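Local structure of uncharacterized protein (Staphylococcus aureus subsp. aureus, 4H0A) at residues Y80-T85 against L206-E211; V212-R217 against D305-D310; N280-L285 against D314-I319; S288-D293 against S297-S302. The protein is of unknown function, a probably secreted member of the CAP (cysteine-rich secretory protein) family that joins a CAP domain to a CAP-associated N-terminal region. One frame throughout, in Å; residues are numbered along the deposited sequence.

Contact 1. Residues Y80-T85 against L206-E211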
loop_
_atom_site.group_PDB
_atom_site.type_symbol
_atom_site.label_atom_id
_atom_site.label_comp_id
_atom_site.label_asym_id
_atom_site.label_seq_id
_atom_site.Cartn_x
_atom_site.Cartn_y
_atom_site.Cartn_z
ATOM N N TYR A 80 12.423 1.617 -3.590
ATOM C CA TYR A 80 11.181 2.356 -3.727
ATOM C C TYR A 80 10.724 2.792 -2.354
ATOM O O TYR A 80 10.536 1.937 -1.487
ATOM C CB TYR A 80 10.129 1.477 -4.417
ATOM C CG TYR A 80 8.829 2.212 -4.649
ATOM C CD1 TYR A 80 8.670 3.057 -5.745
ATOM C CD2 TYR A 80 7.790 2.142 -3.724
ATOM C CE1 TYR A 80 7.505 3.795 -5.927
ATOM C CE2 TYR A 80 6.609 2.863 -3.907
ATOM C CZ TYR A 80 6.473 3.691 -5.008
ATOM O OH TYR A 80 5.294 4.373 -5.196
ATOM N N TYR A 81 10.554 4.109 -2.141
ATOM C CA TYR A 81 10.119 4.651 -0.857
ATOM C C TYR A 81 8.958 5.621 -1.003
ATOM O O TYR A 81 9.036 6.519 -1.847
ATOM C CB TYR A 81 11.269 5.421 -0.183
ATOM C CG TYR A 81 12.580 4.681 -0.099
ATOM C CD1 TYR A 81 12.810 3.741 0.902
ATOM C CD2 TYR A 81 13.623 4.972 -0.972
ATOM C CE1 TYR A 81 14.041 3.099 1.019
ATOM C CE2 TYR A 81 14.860 4.344 -0.854
ATOM C CZ TYR A 81 15.064 3.404 0.143
ATOM O OH TYR A 81 16.284 2.782 0.293
ATOM N N ILE A 82 7.913 5.470 -0.179
ATOM C CA ILE A 82 6.836 6.449 -0.039
ATOM C C ILE A 82 7.033 6.986 1.362
ATOM O O ILE A 82 6.811 6.256 2.336
ATOM C CB ILE A 82 5.387 5.955 -0.280
ATOM C CG1 ILE A 82 5.234 5.333 -1.680
ATOM C CG2 ILE A 82 4.400 7.157 -0.086
ATOM C CD1 ILE A 82 3.908 4.548 -1.870
ATOM N N VAL A 83 7.498 8.236 1.467
ATOM C CA VAL A 83 7.808 8.877 2.744
ATOM C C VAL A 83 6.723 9.892 3.065
ATOM O O VAL A 83 6.568 10.839 2.304
ATOM C CB VAL A 83 9.206 9.547 2.653
ATOM C CG1 VAL A 83 9.575 10.231 3.965
ATOM C CG2 VAL A 83 10.277 8.530 2.232
ATOM N N SER A 84 6.000 9.722 4.185
ATOM C CA SER A 84 4.962 10.679 4.598
ATOM C C SER A 84 5.508 11.605 5.650
ATOM O O SER A 84 6.217 11.150 6.550
ATOM C CB SER A 84 3.734 9.960 5.147
ATOM O OG SER A 84 3.339 8.904 4.291
ATOM N N THR A 85 5.136 12.881 5.579
ATOM C CA THR A 85 5.592 13.880 6.527
ATOM C C THR A 85 4.428 14.713 7.052
ATOM O O THR A 85 3.379 14.802 6.421
ATOM C CB THR A 85 6.630 14.825 5.869
ATOM O OG1 THR A 85 5.950 15.662 4.943
ATOM C CG2 THR A 85 7.762 14.077 5.152
ATOM N N LEU A 206 -3.473 6.954 -7.646
ATOM C CA LEU A 206 -3.501 6.105 -8.840
ATOM C C LEU A 206 -2.064 5.826 -9.312
ATOM O O LEU A 206 -1.752 4.688 -9.659
ATOM C CB LEU A 206 -4.323 6.763 -9.974
ATOM C CG LEU A 206 -4.317 6.038 -11.330
ATOM C CD1 LEU A 206 -4.825 4.590 -11.184
ATOM C CD2 LEU A 206 -5.146 6.796 -12.349
ATOM N N ILE A 207 -1.183 6.856 -9.310
ATOM C CA ILE A 207 0.218 6.668 -9.713
ATOM C C ILE A 207 0.903 5.720 -8.721
ATOM O O ILE A 207 1.655 4.851 -9.147
ATOM C CB ILE A 207 0.982 8.019 -9.851
ATOM C CG1 ILE A 207 0.417 8.819 -11.045
ATOM C CG2 ILE A 207 2.500 7.772 -10.061
ATOM C CD1 ILE A 207 0.619 10.312 -10.928
ATOM N N SER A 208 0.658 5.884 -7.416
ATOM C CA SER A 208 1.230 4.965 -6.411
ATOM C C SER A 208 0.707 3.537 -6.599
ATOM O O SER A 208 1.470 2.588 -6.427
ATOM C CB SER A 208 0.892 5.433 -5.004
ATOM O OG SER A 208 1.559 6.651 -4.739
ATOM N N LEU A 209 -0.590 3.386 -6.968
ATOM C CA LEU A 209 -1.185 2.073 -7.240
ATOM C C LEU A 209 -0.404 1.388 -8.373
ATOM O O LEU A 209 -0.046 0.229 -8.242
ATOM C CB LEU A 209 -2.680 2.206 -7.605
ATOM C CG LEU A 209 -3.404 0.906 -8.031
ATOM C CD1 LEU A 209 -3.529 -0.047 -6.858
ATOM C CD2 LEU A 209 -4.771 1.218 -8.608
ATOM N N TYR A 210 -0.114 2.114 -9.463
ATOM C CA TYR A 210 0.670 1.566 -10.577
ATOM C C TYR A 210 2.070 1.185 -10.135
ATOM O O TYR A 210 2.563 0.106 -10.473
ATOM C CB TYR A 210 0.807 2.598 -11.725
ATOM C CG TYR A 210 -0.463 3.007 -12.444
ATOM C CD1 TYR A 210 -1.446 2.070 -12.767
ATOM C CD2 TYR A 210 -0.615 4.300 -12.941
ATOM C CE1 TYR A 210 -2.574 2.424 -13.506
ATOM C CE2 TYR A 210 -1.722 4.657 -13.712
ATOM C CZ TYR A 210 -2.699 3.714 -13.996
ATOM O OH TYR A 210 -3.831 4.059 -14.703
ATOM N N GLU A 211 2.734 2.096 -9.413
ATOM C CA GLU A 211 4.120 1.882 -8.977
ATOM C C GLU A 211 4.249 0.716 -8.010
ATOM O O GLU A 211 5.137 -0.102 -8.191
ATOM C CB GLU A 211 4.680 3.142 -8.309
ATOM C CG GLU A 211 4.956 4.259 -9.299
ATOM C CD GLU A 211 5.350 5.579 -8.670
ATOM O OE1 GLU A 211 5.184 5.746 -7.440
ATOM O OE2 GLU A 211 5.847 6.449 -9.419
#

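Contact 2. Residues V212-R217 against D305-D310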
loop_
_atom_site.group_PDB
_atom_site.type_symbol
_atom_site.label_atom_id
_atom_site.label_comp_id
_atom_site.label_asym_id
_atom_site.label_seq_id
_atom_site.Cartn_x
_atom_site.Cartn_y
_atom_site.Cartn_z
ATOM N N VAL A 212 3.372 0.640 -6.988
ATOM C CA VAL A 212 3.457 -0.448 -6.012
ATOM C C VAL A 212 3.109 -1.783 -6.690
ATOM O O VAL A 212 3.725 -2.804 -6.373
ATOM C CB VAL A 212 2.603 -0.197 -4.752
ATOM C CG1 VAL A 212 2.636 -1.434 -3.840
ATOM C CG2 VAL A 212 3.116 1.025 -3.997
ATOM N N THR A 213 2.163 -1.783 -7.648
ATOM C CA THR A 213 1.839 -3.005 -8.403
ATOM C C THR A 213 3.088 -3.505 -9.120
ATOM O O THR A 213 3.377 -4.699 -9.079
ATOM C CB THR A 213 0.707 -2.746 -9.406
ATOM O OG1 THR A 213 -0.497 -2.535 -8.675
ATOM C CG2 THR A 213 0.529 -3.898 -10.419
ATOM N N ASN A 214 3.830 -2.600 -9.769
ATOM C CA ASN A 214 5.034 -2.980 -10.502
ATOM C C ASN A 214 6.179 -3.365 -9.546
ATOM O O ASN A 214 6.949 -4.248 -9.898
ATOM C CB ASN A 214 5.452 -1.887 -11.504
ATOM C CG ASN A 214 4.629 -1.939 -12.781
ATOM O OD1 ASN A 214 4.062 -2.983 -13.142
ATOM N ND2 ASN A 214 4.542 -0.827 -13.512
ATOM N N GLU A 215 6.264 -2.781 -8.340
ATOM C CA GLU A 215 7.277 -3.218 -7.362
ATOM C C GLU A 215 7.011 -4.654 -6.926
ATOM O O GLU A 215 7.953 -5.439 -6.826
ATOM C CB GLU A 215 7.296 -2.305 -6.116
ATOM C CG GLU A 215 7.856 -0.917 -6.370
ATOM C CD GLU A 215 9.269 -0.884 -6.919
ATOM O OE1 GLU A 215 10.123 -1.662 -6.434
ATOM O OE2 GLU A 215 9.513 -0.093 -7.857
HETATM N N MSE A 216 5.729 -5.018 -6.724
HETATM C CA MSE A 216 5.352 -6.385 -6.338
HETATM C C MSE A 216 5.680 -7.350 -7.467
HETATM O O MSE A 216 6.220 -8.431 -7.215
HETATM C CB MSE A 216 3.859 -6.460 -5.973
HETATM C CG MSE A 216 3.485 -5.652 -4.729
HETATM SE SE MSE A 216 4.351 -6.284 -3.116
HETATM C CE MSE A 216 5.909 -4.942 -3.038
ATOM N N ARG A 217 5.404 -6.945 -8.718
ATOM C CA ARG A 217 5.750 -7.766 -9.884
ATOM C C ARG A 217 7.275 -7.950 -9.997
ATOM O O ARG A 217 7.729 -9.065 -10.271
ATOM C CB ARG A 217 5.191 -7.127 -11.171
ATOM C CG ARG A 217 3.673 -7.257 -11.296
ATOM C CD ARG A 217 3.178 -6.622 -12.574
ATOM N NE ARG A 217 3.648 -7.349 -13.759
ATOM C CZ ARG A 217 3.083 -8.443 -14.272
ATOM N NH1 ARG A 217 2.002 -8.974 -13.705
ATOM N NH2 ARG A 217 3.597 -9.018 -15.353
ATOM N N ASP A 305 0.536 -7.469 -20.016
ATOM C CA ASP A 305 1.604 -6.520 -20.341
ATOM C C ASP A 305 1.161 -5.048 -20.177
ATOM O O ASP A 305 2.019 -4.177 -20.263
ATOM C CB ASP A 305 2.157 -6.758 -21.759
ATOM C CG ASP A 305 1.134 -7.135 -22.806
ATOM O OD1 ASP A 305 0.014 -6.581 -22.767
ATOM O OD2 ASP A 305 1.440 -8.006 -23.645
ATOM N N GLU A 306 -0.138 -4.769 -19.901
ATOM C CA GLU A 306 -0.640 -3.406 -19.729
ATOM C C GLU A 306 -1.663 -3.327 -18.620
ATOM O O GLU A 306 -2.308 -4.329 -18.290
ATOM C CB GLU A 306 -1.297 -2.900 -21.020
ATOM C CG GLU A 306 -0.344 -2.757 -22.190
ATOM C CD GLU A 306 -0.977 -2.207 -23.454
ATOM O OE1 GLU A 306 -2.190 -1.894 -23.438
ATOM O OE2 GLU A 306 -0.254 -2.100 -24.471
HETATM N N MSE A 307 -1.844 -2.121 -18.085
HETATM C CA MSE A 307 -2.827 -1.862 -17.045
HETATM C C MSE A 307 -3.305 -0.413 -17.109
HETATM O O MSE A 307 -2.646 0.447 -17.689
HETATM C CB MSE A 307 -2.248 -2.174 -15.649
HETATM C CG MSE A 307 -1.134 -1.219 -15.215
HETATM SE SE MSE A 307 -0.411 -1.646 -13.444
HETATM C CE MSE A 307 1.134 -0.499 -13.615
ATOM N N GLY A 308 -4.444 -0.171 -16.501
ATOM C CA GLY A 308 -5.031 1.158 -16.408
ATOM C C GLY A 308 -6.045 1.140 -15.295
ATOM O O GLY A 308 -6.763 0.154 -15.143
ATOM N N GLY A 309 -6.066 2.174 -14.481
ATOM C CA GLY A 309 -6.973 2.182 -13.348
ATOM C C GLY A 309 -7.539 3.533 -13.023
ATOM O O GLY A 309 -7.397 4.489 -13.787
ATOM N N ASP A 310 -8.219 3.592 -11.890
ATOM C CA ASP A 310 -8.770 4.829 -11.372
ATOM C C ASP A 310 -8.899 4.737 -9.863
ATOM O O ASP A 310 -9.059 3.648 -9.321
ATOM C CB ASP A 310 -10.137 5.143 -12.000
ATOM C CG ASP A 310 -10.618 6.560 -11.708
ATOM O OD1 ASP A 310 -9.773 7.481 -11.656
ATOM O OD2 ASP A 310 -11.826 6.745 -11.535
#

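Contact 3. Residues N280-L285 against D314-I319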
loop_
_atom_site.group_PDB
_atom_site.type_symbol
_atom_site.label_atom_id
_atom_site.label_comp_id
_atom_site.label_asym_id
_atom_site.label_seq_id
_atom_site.Cartn_x
_atom_site.Cartn_y
_atom_site.Cartn_z
ATOM N N ASN A 280 -7.691 3.492 2.541
ATOM C CA ASN A 280 -7.086 4.806 2.798
ATOM C C ASN A 280 -5.712 4.968 2.165
ATOM O O ASN A 280 -5.245 6.098 2.042
ATOM C CB ASN A 280 -6.932 5.011 4.314
ATOM C CG ASN A 280 -8.245 5.092 5.045
ATOM O OD1 ASN A 280 -9.229 5.636 4.530
ATOM N ND2 ASN A 280 -8.292 4.575 6.268
ATOM N N ASP A 281 -5.024 3.862 1.846
ATOM C CA ASP A 281 -3.672 3.951 1.312
ATOM C C ASP A 281 -3.399 2.768 0.428
ATOM O O ASP A 281 -4.054 1.729 0.552
ATOM C CB ASP A 281 -2.654 4.024 2.467
ATOM C CG ASP A 281 -2.673 2.775 3.305
ATOM O OD1 ASP A 281 -3.737 2.463 3.873
ATOM O OD2 ASP A 281 -1.654 2.067 3.333
ATOM N N VAL A 282 -2.439 2.935 -0.455
ATOM C CA VAL A 282 -2.092 1.908 -1.427
ATOM C C VAL A 282 -1.452 0.671 -0.742
ATOM O O VAL A 282 -1.874 -0.434 -1.072
ATOM C CB VAL A 282 -1.225 2.510 -2.553
ATOM C CG1 VAL A 282 -0.630 1.423 -3.446
ATOM C CG2 VAL A 282 -2.065 3.483 -3.382
ATOM N N PRO A 283 -0.484 0.774 0.199
ATOM C CA PRO A 283 0.052 -0.453 0.822
ATOM C C PRO A 283 -1.030 -1.353 1.430
ATOM O O PRO A 283 -0.945 -2.571 1.276
ATOM C CB PRO A 283 0.993 0.096 1.899
ATOM C CG PRO A 283 1.502 1.381 1.278
ATOM C CD PRO A 283 0.251 1.968 0.669
ATOM N N THR A 284 -2.076 -0.774 2.072
ATOM C CA THR A 284 -3.147 -1.599 2.651
ATOM C C THR A 284 -3.963 -2.264 1.550
ATOM O O THR A 284 -4.283 -3.444 1.657
ATOM C CB THR A 284 -4.062 -0.777 3.572
ATOM O OG1 THR A 284 -3.247 -0.104 4.519
ATOM C CG2 THR A 284 -5.080 -1.643 4.306
ATOM N N LEU A 285 -4.326 -1.510 0.520
ATOM C CA LEU A 285 -5.067 -2.053 -0.622
ATOM C C LEU A 285 -4.313 -3.214 -1.293
ATOM O O LEU A 285 -4.920 -4.234 -1.588
ATOM C CB LEU A 285 -5.300 -0.943 -1.668
ATOM C CG LEU A 285 -5.937 -1.426 -2.970
ATOM C CD1 LEU A 285 -7.409 -1.740 -2.786
ATOM C CD2 LEU A 285 -5.701 -0.468 -4.019
ATOM N N ASP A 314 -13.318 6.498 -1.943
ATOM C CA ASP A 314 -13.110 5.234 -1.253
ATOM C C ASP A 314 -12.751 4.071 -2.200
ATOM O O ASP A 314 -12.315 3.032 -1.703
ATOM C CB ASP A 314 -14.395 4.898 -0.464
ATOM C CG ASP A 314 -14.517 5.640 0.855
ATOM O OD1 ASP A 314 -13.881 6.711 0.999
ATOM O OD2 ASP A 314 -15.263 5.157 1.739
ATOM N N TYR A 315 -12.904 4.226 -3.534
ATOM C CA TYR A 315 -12.678 3.119 -4.462
ATOM C C TYR A 315 -11.335 3.141 -5.207
ATOM O O TYR A 315 -10.833 4.198 -5.577
ATOM C CB TYR A 315 -13.784 3.078 -5.511
ATOM C CG TYR A 315 -15.111 2.541 -5.020
ATOM C CD1 TYR A 315 -15.464 1.210 -5.222
ATOM C CD2 TYR A 315 -16.059 3.383 -4.451
ATOM C CE1 TYR A 315 -16.706 0.718 -4.819
ATOM C CE2 TYR A 315 -17.305 2.905 -4.046
ATOM C CZ TYR A 315 -17.630 1.571 -4.239
ATOM O OH TYR A 315 -18.848 1.064 -3.832
ATOM N N TYR A 316 -10.820 1.934 -5.489
ATOM C CA TYR A 316 -9.612 1.674 -6.262
ATOM C C TYR A 316 -9.942 0.638 -7.315
ATOM O O TYR A 316 -10.428 -0.417 -6.953
ATOM C CB TYR A 316 -8.498 1.145 -5.351
ATOM C CG TYR A 316 -7.791 2.198 -4.527
ATOM C CD1 TYR A 316 -8.325 2.641 -3.320
ATOM C CD2 TYR A 316 -6.526 2.648 -4.878
ATOM C CE1 TYR A 316 -7.640 3.552 -2.517
ATOM C CE2 TYR A 316 -5.831 3.556 -4.086
ATOM C CZ TYR A 316 -6.389 4.005 -2.903
ATOM O OH TYR A 316 -5.675 4.895 -2.137
ATOM N N SER A 317 -9.688 0.913 -8.595
ATOM C CA SER A 317 -9.945 -0.043 -9.680
ATOM C C SER A 317 -8.708 -0.166 -10.550
ATOM O O SER A 317 -8.124 0.859 -10.885
ATOM C CB SER A 317 -11.130 0.413 -10.521
ATOM O OG SER A 317 -11.235 -0.340 -11.718
ATOM N N LEU A 318 -8.306 -1.401 -10.921
ATOM C CA LEU A 318 -7.145 -1.623 -11.787
ATOM C C LEU A 318 -7.477 -2.702 -12.800
ATOM O O LEU A 318 -7.703 -3.851 -12.422
ATOM C CB LEU A 318 -5.908 -2.014 -10.958
ATOM C CG LEU A 318 -4.550 -2.007 -11.687
ATOM C CD1 LEU A 318 -4.214 -0.608 -12.257
ATOM C CD2 LEU A 318 -3.438 -2.450 -10.755
ATOM N N ILE A 319 -7.530 -2.323 -14.087
ATOM C CA ILE A 319 -7.822 -3.237 -15.191
ATOM C C ILE A 319 -6.497 -3.716 -15.755
ATOM O O ILE A 319 -5.597 -2.903 -15.937
ATOM C CB ILE A 319 -8.692 -2.543 -16.269
ATOM C CG1 ILE A 319 -10.049 -2.118 -15.663
ATOM C CG2 ILE A 319 -8.897 -3.466 -17.488
ATOM C CD1 ILE A 319 -10.875 -1.247 -16.523
#

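Contact 4. Residues S288-D293 against S297-S302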
loop_
_atom_site.group_PDB
_atom_site.type_symbol
_atom_site.label_atom_id
_atom_site.label_comp_id
_atom_site.label_asym_id
_atom_site.label_seq_id
_atom_site.Cartn_x
_atom_site.Cartn_y
_atom_site.Cartn_z
ATOM N N SER A 288 -4.389 -6.424 0.655
ATOM C CA SER A 288 -5.658 -7.147 0.539
ATOM C C SER A 288 -5.752 -7.889 -0.794
ATOM O O SER A 288 -6.211 -9.026 -0.808
ATOM C CB SER A 288 -6.844 -6.208 0.719
ATOM O OG SER A 288 -6.873 -5.727 2.052
ATOM N N TRP A 289 -5.261 -7.290 -1.898
ATOM C CA TRP A 289 -5.258 -7.979 -3.197
ATOM C C TRP A 289 -4.239 -9.128 -3.201
ATOM O O TRP A 289 -4.554 -10.215 -3.687
ATOM C CB TRP A 289 -4.970 -6.999 -4.346
ATOM C CG TRP A 289 -6.092 -6.048 -4.642
ATOM C CD1 TRP A 289 -7.312 -5.992 -4.034
ATOM C CD2 TRP A 289 -6.074 -4.984 -5.599
ATOM N NE1 TRP A 289 -8.067 -4.986 -4.582
ATOM C CE2 TRP A 289 -7.318 -4.321 -5.515
ATOM C CE3 TRP A 289 -5.126 -4.521 -6.522
ATOM C CZ2 TRP A 289 -7.652 -3.248 -6.349
ATOM C CZ3 TRP A 289 -5.462 -3.464 -7.354
ATOM C CH2 TRP A 289 -6.709 -2.838 -7.261
HETATM N N MSE A 290 -3.048 -8.911 -2.618
HETATM C CA MSE A 290 -2.004 -9.944 -2.536
HETATM C C MSE A 290 -2.449 -11.150 -1.674
HETATM O O MSE A 290 -1.919 -12.242 -1.863
HETATM C CB MSE A 290 -0.696 -9.367 -1.939
HETATM C CG MSE A 290 0.068 -8.377 -2.851
HETATM SE SE MSE A 290 0.849 -9.195 -4.405
HETATM C CE MSE A 290 2.012 -10.499 -3.591
ATOM N N ASN A 291 -3.408 -10.959 -0.731
ATOM C CA ASN A 291 -3.877 -12.041 0.152
ATOM C C ASN A 291 -5.230 -12.625 -0.302
ATOM O O ASN A 291 -5.867 -13.366 0.447
ATOM C CB ASN A 291 -3.919 -11.550 1.594
ATOM C CG ASN A 291 -2.525 -11.435 2.160
ATOM O OD1 ASN A 291 -2.084 -12.290 2.912
ATOM N ND2 ASN A 291 -1.763 -10.424 1.763
ATOM N N SER A 292 -5.615 -12.357 -1.562
ATOM C CA SER A 292 -6.779 -12.924 -2.226
ATOM C C SER A 292 -6.246 -13.611 -3.473
ATOM O O SER A 292 -5.720 -12.922 -4.344
ATOM C CB SER A 292 -7.791 -11.832 -2.558
ATOM O OG SER A 292 -8.780 -12.301 -3.461
ATOM N N ASP A 293 -6.295 -14.960 -3.530
ATOM C CA ASP A 293 -5.738 -15.745 -4.642
ATOM C C ASP A 293 -6.150 -15.216 -6.019
ATOM O O ASP A 293 -5.298 -15.070 -6.900
ATOM C CB ASP A 293 -6.167 -17.219 -4.527
ATOM C CG ASP A 293 -5.630 -18.097 -5.645
ATOM O OD1 ASP A 293 -4.387 -18.189 -5.785
ATOM O OD2 ASP A 293 -6.452 -18.665 -6.402
ATOM N N SER A 297 -3.366 -13.508 -8.328
ATOM C CA SER A 297 -3.058 -14.121 -9.630
ATOM C C SER A 297 -3.117 -13.099 -10.771
ATOM O O SER A 297 -2.329 -13.209 -11.704
ATOM C CB SER A 297 -3.978 -15.311 -9.924
ATOM O OG SER A 297 -5.312 -14.944 -10.237
ATOM N N ARG A 298 -3.999 -12.088 -10.679
ATOM C CA ARG A 298 -4.080 -11.038 -11.699
ATOM C C ARG A 298 -2.881 -10.088 -11.600
ATOM O O ARG A 298 -2.277 -9.777 -12.626
ATOM C CB ARG A 298 -5.392 -10.243 -11.585
ATOM C CG ARG A 298 -6.614 -11.051 -12.007
ATOM C CD ARG A 298 -7.875 -10.547 -11.341
ATOM N NE ARG A 298 -9.043 -11.364 -11.666
ATOM C CZ ARG A 298 -10.227 -11.274 -11.064
ATOM N NH1 ARG A 298 -10.421 -10.392 -10.081
ATOM N NH2 ARG A 298 -11.223 -12.076 -11.422
ATOM N N LEU A 299 -2.536 -9.629 -10.376
ATOM C CA LEU A 299 -1.379 -8.738 -10.170
ATOM C C LEU A 299 -0.081 -9.375 -10.654
ATOM O O LEU A 299 0.742 -8.700 -11.261
ATOM C CB LEU A 299 -1.197 -8.383 -8.681
ATOM C CG LEU A 299 -2.106 -7.329 -8.071
ATOM C CD1 LEU A 299 -1.974 -7.335 -6.564
ATOM C CD2 LEU A 299 -1.786 -5.947 -8.600
ATOM N N LEU A 300 0.102 -10.670 -10.365
ATOM C CA LEU A 300 1.318 -11.412 -10.712
ATOM C C LEU A 300 1.149 -12.288 -11.957
ATOM O O LEU A 300 1.866 -13.279 -12.102
ATOM C CB LEU A 300 1.713 -12.296 -9.517
ATOM C CG LEU A 300 1.775 -11.594 -8.162
ATOM C CD1 LEU A 300 2.075 -12.589 -7.068
ATOM C CD2 LEU A 300 2.793 -10.452 -8.178
ATOM N N ASN A 301 0.255 -11.912 -12.876
ATOM C CA ASN A 301 0.056 -12.690 -14.091
ATOM C C ASN A 301 1.177 -12.382 -15.084
ATOM O O ASN A 301 1.350 -11.225 -15.469
ATOM C CB ASN A 301 -1.297 -12.366 -14.707
ATOM C CG ASN A 301 -1.802 -13.443 -15.615
ATOM O OD1 ASN A 301 -1.039 -14.040 -16.374
ATOM N ND2 ASN A 301 -3.102 -13.698 -15.580
ATOM N N SER A 302 1.933 -13.404 -15.502
ATOM C CA SER A 302 3.020 -13.217 -16.462
ATOM C C SER A 302 2.508 -12.854 -17.865
ATOM O O SER A 302 3.257 -12.253 -18.632
ATOM C CB SER A 302 3.872 -14.481 -16.551
ATOM O OG SER A 302 3.083 -15.612 -16.887
#

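Contact 1. Residues Y80-T85 against L206-E211
Tyr80 reaches from strand 79-86 to helix 201-219 and lays the hydroxyl end of its ring beside Glu211, overlapping both CB and the carboxylate. Its CG stands anti to the backbone N (chi1 -177°), which sends the phenol straight out from the strand toward the helix. Tyr80 OH donates to Glu211 OE1 at 2.6 Å, a short bond that arrives on the anti side of the carboxylate and 22° out of its plane. OE1 lies at the ring edge, in the ring plane, and the ring and carboxylate planes stand 80° apart. The same phenol oxygen also touches aliphatic carbon: Tyr80 OH is 3.4 Å from Glu211 CB. Two cations also engage this carboxylate, Arg61 at OE1 and Lys75 at OE2, so tyrosine, arginine and lysine fix its rotation together and would probably favour the ionised form. Ile82, two residues on along the strand, points its CD1 at Ser208 OG, one helical turn before Glu211, 4.3 Å away, a looser touch. That serine hydroxyl is occupied by Arg61 and by the carbonyl of Asn204, which makes Arg61 a bridge between Ser208 and Glu211. The axes of strand 80-85 and helix 206-211 run roughly antiparallel and approach to 11.3 Å. Such strand-to-helix packing round a buried carboxylate joins the antiparallel sheet of the CAP-associated N-terminal region to helix 201-219, which probably belongs to the CAP domain.

Contact 2. Residues V212-R217 against D305-D310
Asn214 OD1 accepts a hydrogen bond from the backbone N of Leu225, and the amide that this bond steadies forms one wall for the end of Met307, a selenomethionine. The methyl carbon comes closest to the nitrogen side: Met307 CE lies 3.4 Å from Asn214 ND2, and it is 3.9 Å from Asn214 OD1. The two side chains advance from opposite directions, one off the helix and one off the strand. Met307 has CG between its backbone N and carbonyl carbon (chi1 68°), after which the chain runs extended and carries selenium and methyl across to the helix. Thr213 supplies the apolar half of the seat. Its CG2 meets Met307 SE at 3.9 Å as the two chains slide past each other, while its hydroxyl turns back to the carbonyl of Leu209, one turn earlier in the same helix. Thus the methyl branch of the threonine faces the strand and its polar branch is satisfied internally. Leu318, on the neighbouring strand 315-322, touches both Thr213 and Met307 and closes this small cluster from the sheet side. With Gly308 and Gly309 bringing no side chain to the helix, Met307 is the residue of 305-310 that makes the contact with 212-217. It is helix-on-sheet packing within the alpha-beta-alpha sandwich of the CAP fold, joining helix 201-219 to strand 306-312.

Contact 3. Residues N280-L285 against D314-I319
Tyr316 rises from strand 315-322 and places its ring beside the first turn of helix 282-290, against Leu285 and Val282. Its CG is anti to the carbonyl carbon (chi1 -78°), which leans the ring out from the strand and back toward its N-terminal end, where the helix begins. Leu285 differs, with CG anti to the backbone N (chi1 174°), and drops both methyl carbons toward the tyrosine. CD2 does most of the touching, 3.3 Å from Tyr316 CD2 and 3.5 Å from Tyr316 CB, close packing at the root of the ring; CD1 reaches only the CB. Farther out, Val282 comes in at about a right angle and sets its CG2 branch 3.8 Å from Tyr316 CE2, leaving CG1 to point elsewhere. Both methyl groups approach the ring obliquely. The phenol oxygen ends beside the backbone, with Tyr316 OH 4.0 Å from the carbonyl carbon of Asp281, and is hydrogen-bonded to Gln205 NE2 of helix 201-219. Asp281 itself is the N-cap. Its OD1 takes the hydroxyl of Thr284, OG1 to OD1 2.7 Å, through the syn lone pair, whereas Thr284 N makes the capping hydrogen bond to Asp281 OD2 at 3.1 Å from above the carboxylate plane, 53° out of it. Arg170 pairs with that same OD2, so the cap is held by the helix and by a strand of the N-terminal sheet. An aspartate-capped helix start packed against a tyrosine of the central sheet thus forms part of the layered alpha-beta packing of the CAP domain.

Contact 4. Residues S288-D293 against S297-S302
Leu299 is the main bump of this helix-loop-helix turn, which carries the W-x-x-S-x-x-H signature of the CAP family from Trp289 to His295. It fits the hollow between two neighbours on helix 282-290: Leu299 CD1 sits 3.7 Å from Trp289 CB and 4.0 Å from Met290 SE, crossing each side chain at about a right angle. Its second methyl takes a different side, with Leu299 CD2 near the plane of the indole and 4.2 Å from Trp289 CE3, at the ring edge. Thus one leucine fork straddles the root and the rim of the tryptophan. Met290, a selenomethionine, provides the answering bump. Its chain is bent at both later torsions (chi2 -69°, chi3 -59°), which curls the methyl round toward residues 297-302 and brings Met290 CE to 4.1 Å from Leu300 CD1. The selenium and methyl therefore serve two consecutive leucines. The indole is further enclosed by the His295 ring, Leu209 of helix 201-219 and Leu318 of the central sheet, so the turn is anchored on its inner side. Toward the exposed side the contact becomes backbone: in the first turn of helix 293-299, Ser297 N donates to Asp293 O at 2.9 Å with an N-H...O angle of 160°. Ser297 OG crowds the same carbonyl, 3.3 Å from Asp293 O, but its hydrogen bond is to Ile294 O.

From the N terminus, contact 1 closes the first long loop, bringing strand 79-86 of the N-terminal sheet to helix 201-219. Contact 2 opens on the next turns of that helix, in series with contact 1, and closes at strand 306-312. Contact 3 starts inside this loop and ends beyond it on strand 315-322, so contacts 2 and 3 cross; their strands are hydrogen-bonded neighbours, as in Gly308 O to Ile319 N. Contact 4 is nested within both, a short local closure between the end of helix 282-290 and the end of helix 293-299. Arg217 NH1 ties it to contact 2 through Leu299 O and Asn301 O. Helix 201-219 thus joins the N-terminal sheet, the CAP sheet and the signature turn.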